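Local atomic coordinates of FAD-dependent pyridine nucleotide-disulphide oxidoreductase (Desulfovibrio vulgaris, PDB entry 3IWA), a protein that probably uses FAD to pass electrons from a reduced pyridine nucleotide to an acceptor, as a member of the pyridine nucleotide-disulphide oxidoreductase family. Residues 291-299 and 308-318. Sequence-based numbering, arbitrary orientation.
Sequences AGGDCVTIP and FFPLGSMANRQ
The backbones come closest where the CA atoms of Asp294 and Pro310 lie 4.3 Å apart, with Gly293 nearest Ala315 and Gly292 nearest Gln318; strand 296-299 and helical segment 314-318 run at 77° to each other. Gln318 reaches across from the helix, its chain extended beyond CG (chi2 175°), and its OE1 accepts a hydrogen bond from Gly293 N at 2.8 Å, nearly straight (167°), the donor tilted modestly from the carbonyl plane. The other half of the amide, NE2, donates a hydrogen bond to a water 2.9 Å away that in turn donates to Gly293 O and, weakly, to Phe309 O. Both polar ends of the amide are therefore engaged around the glycine, which should fix its rotation. The side chains of Ile298 and Gln318 approach from opposite directions, CD1 near NE2, while Ile298 CG1 packs 3.6 Å from Phe309 CD2. The Phe308 ring presents its edge to two backbone carbonyls: Val296 O is 3.2 Å from CD1, and Asp294 O lies beside CE1 and CZ, both near the ring plane. Pro310 CD lies over one face of that ring, toward its rim. Asp294 crosses Pro310 at about a right angle, its OD1 3.0 Å from Pro310 CA, where Pro310 centres an inverse gamma turn. A second water links Phe309 N to Val296 O. Gly293-Asp294 probably corresponds to the family's second FAD-binding Gly-Asp motif, whose aspartate in relatives contacts the flavin's ribityl chain; no flavin is modelled here. Strand 289-291 leads into the contact from the edge of a parallel sheet, and strand 296-299 lies between strands 276-277 and 306-307. Phe308 rests on strand 256-258, Gln318 touches Leu14 of helix 14-25, and Arg317 hydrogen-bonds to Asn451 and Val437 of the second subunit.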
# COMPACT_ATOMS: atom_id res chain seq x y z
N ALA A 291 19.33 -14.36 16.97
CA ALA A 291 19.91 -13.05 16.73
C ALA A 291 18.97 -12.28 15.81
O ALA A 291 18.31 -12.86 14.97
CB ALA A 291 21.30 -13.19 16.07
N GLY A 292 18.89 -10.98 16.00
CA GLY A 292 18.18 -10.11 15.06
C GLY A 292 18.64 -8.67 15.14
O GLY A 292 19.57 -8.33 15.88
N GLY A 293 17.99 -7.80 14.35
CA GLY A 293 18.22 -6.36 14.41
C GLY A 293 19.39 -6.03 13.52
O GLY A 293 19.59 -6.67 12.50
N ASP A 294 20.18 -5.04 13.91
CA ASP A 294 21.31 -4.59 13.08
C ASP A 294 22.60 -5.44 13.17
O ASP A 294 23.65 -4.97 12.72
CB ASP A 294 21.74 -3.17 13.49
CG ASP A 294 20.60 -2.18 13.58
OD1 ASP A 294 19.49 -2.43 13.04
OD2 ASP A 294 20.84 -1.12 14.20
N CYS A 295 22.56 -6.61 13.81
CA CYS A 295 23.75 -7.45 13.93
C CYS A 295 23.68 -8.66 13.02
O CYS A 295 24.62 -9.45 12.98
CB CYS A 295 23.98 -7.88 15.37
SG CYS A 295 22.73 -8.93 16.21
N VAL A 296 22.59 -8.78 12.26
CA VAL A 296 22.37 -9.92 11.39
C VAL A 296 22.30 -9.55 9.92
O VAL A 296 22.04 -8.41 9.56
CB VAL A 296 21.06 -10.70 11.78
CG1 VAL A 296 21.07 -11.11 13.28
CG2 VAL A 296 19.79 -9.86 11.49
N THR A 297 22.53 -10.56 9.08
CA THR A 297 22.20 -10.54 7.66
C THR A 297 20.99 -11.43 7.42
O THR A 297 20.89 -12.48 8.00
CB THR A 297 23.36 -11.06 6.72
OG1 THR A 297 22.90 -11.12 5.35
CG2 THR A 297 23.86 -12.47 7.13
N ILE A 298 20.08 -10.97 6.57
CA ILE A 298 18.94 -11.75 6.11
C ILE A 298 18.80 -11.57 4.59
O ILE A 298 19.33 -10.63 4.04
CB ILE A 298 17.66 -11.29 6.75
CG1 ILE A 298 17.43 -9.81 6.45
CG2 ILE A 298 17.70 -11.52 8.23
CD1 ILE A 298 16.21 -9.25 7.07
N PRO A 299 18.08 -12.47 3.92
CA PRO A 299 17.97 -12.41 2.46
C PRO A 299 17.39 -11.10 1.97
O PRO A 299 16.39 -10.61 2.51
CB PRO A 299 17.01 -13.55 2.14
CG PRO A 299 17.09 -14.47 3.31
CD PRO A 299 17.26 -13.56 4.47
N PHE A 308 21.68 -6.64 4.34
CA PHE A 308 21.85 -6.06 5.64
C PHE A 308 20.84 -4.92 5.82
O PHE A 308 20.83 -3.98 5.04
CB PHE A 308 23.31 -5.61 5.78
CG PHE A 308 23.64 -5.04 7.13
CD1 PHE A 308 23.41 -5.79 8.27
CD2 PHE A 308 24.18 -3.76 7.25
CE1 PHE A 308 23.70 -5.28 9.54
CE2 PHE A 308 24.46 -3.23 8.51
CZ PHE A 308 24.21 -3.99 9.68
N PHE A 309 19.98 -5.01 6.82
CA PHE A 309 18.88 -4.06 6.98
C PHE A 309 18.81 -3.51 8.40
O PHE A 309 17.95 -3.89 9.19
CB PHE A 309 17.57 -4.73 6.62
CG PHE A 309 17.54 -5.25 5.23
CD1 PHE A 309 17.10 -4.45 4.20
CD2 PHE A 309 17.97 -6.55 4.95
CE1 PHE A 309 17.08 -4.92 2.93
CE2 PHE A 309 17.94 -7.02 3.67
CZ PHE A 309 17.50 -6.21 2.66
N PRO A 310 19.72 -2.58 8.72
CA PRO A 310 19.70 -1.98 10.04
C PRO A 310 18.65 -0.89 10.10
O PRO A 310 18.97 0.28 10.23
CB PRO A 310 21.12 -1.41 10.17
CG PRO A 310 21.50 -1.02 8.78
CD PRO A 310 20.70 -1.93 7.84
N LEU A 311 17.40 -1.28 9.96
CA LEU A 311 16.27 -0.35 9.99
C LEU A 311 15.45 -0.57 11.24
O LEU A 311 15.30 -1.70 11.72
CB LEU A 311 15.40 -0.54 8.74
CG LEU A 311 16.14 -0.11 7.47
CD1 LEU A 311 15.70 -0.86 6.24
CD2 LEU A 311 15.98 1.40 7.33
N GLY A 312 14.92 0.53 11.76
CA GLY A 312 14.10 0.51 12.96
C GLY A 312 13.04 -0.57 12.85
O GLY A 312 13.05 -1.52 13.63
N SER A 313 12.19 -0.44 11.85
CA SER A 313 11.04 -1.33 11.61
C SER A 313 11.28 -2.84 11.77
O SER A 313 10.39 -3.58 12.19
CB SER A 313 10.52 -1.07 10.20
OG SER A 313 11.58 -1.16 9.24
N MET A 314 12.49 -3.30 11.46
CA MET A 314 12.82 -4.72 11.49
C MET A 314 12.78 -5.27 12.92
O MET A 314 12.32 -6.37 13.15
CB MET A 314 14.20 -4.97 10.91
CG MET A 314 14.43 -4.59 9.47
SD MET A 314 13.88 -5.79 8.29
CE MET A 314 12.36 -5.05 7.84
N ALA A 315 13.27 -4.48 13.87
CA ALA A 315 13.31 -4.83 15.30
C ALA A 315 12.05 -5.50 15.82
O ALA A 315 12.08 -6.67 16.23
CB ALA A 315 13.63 -3.57 16.16
N ASN A 316 10.95 -4.77 15.81
CA ASN A 316 9.70 -5.27 16.33
C ASN A 316 9.22 -6.53 15.64
O ASN A 316 8.81 -7.46 16.31
CB ASN A 316 8.63 -4.18 16.39
CG ASN A 316 8.85 -3.26 17.59
OD1 ASN A 316 9.51 -3.67 18.55
ND2 ASN A 316 8.32 -2.02 17.54
N ARG A 317 9.37 -6.61 14.33
CA ARG A 317 8.82 -7.72 13.58
C ARG A 317 9.66 -8.96 13.87
O ARG A 317 9.11 -9.99 14.17
CB ARG A 317 8.77 -7.40 12.11
CG ARG A 317 7.92 -6.18 11.81
CD ARG A 317 7.86 -5.85 10.34
NE ARG A 317 7.21 -4.55 10.14
CZ ARG A 317 7.54 -3.66 9.22
NH1 ARG A 317 8.52 -3.91 8.36
NH2 ARG A 317 6.87 -2.52 9.14
N GLN A 318 10.99 -8.81 13.83
CA GLN A 318 11.90 -9.93 14.07
C GLN A 318 11.85 -10.36 15.55
O GLN A 318 11.94 -11.52 15.83
CB GLN A 318 13.34 -9.63 13.67
CG GLN A 318 13.55 -9.27 12.22
CD GLN A 318 14.99 -8.86 11.93
OE1 GLN A 318 15.83 -8.84 12.83
NE2 GLN A 318 15.29 -8.57 10.67
O HOH W 1 17.74 -7.10 10.39
O HOH W 2 19.65 -7.39 8.26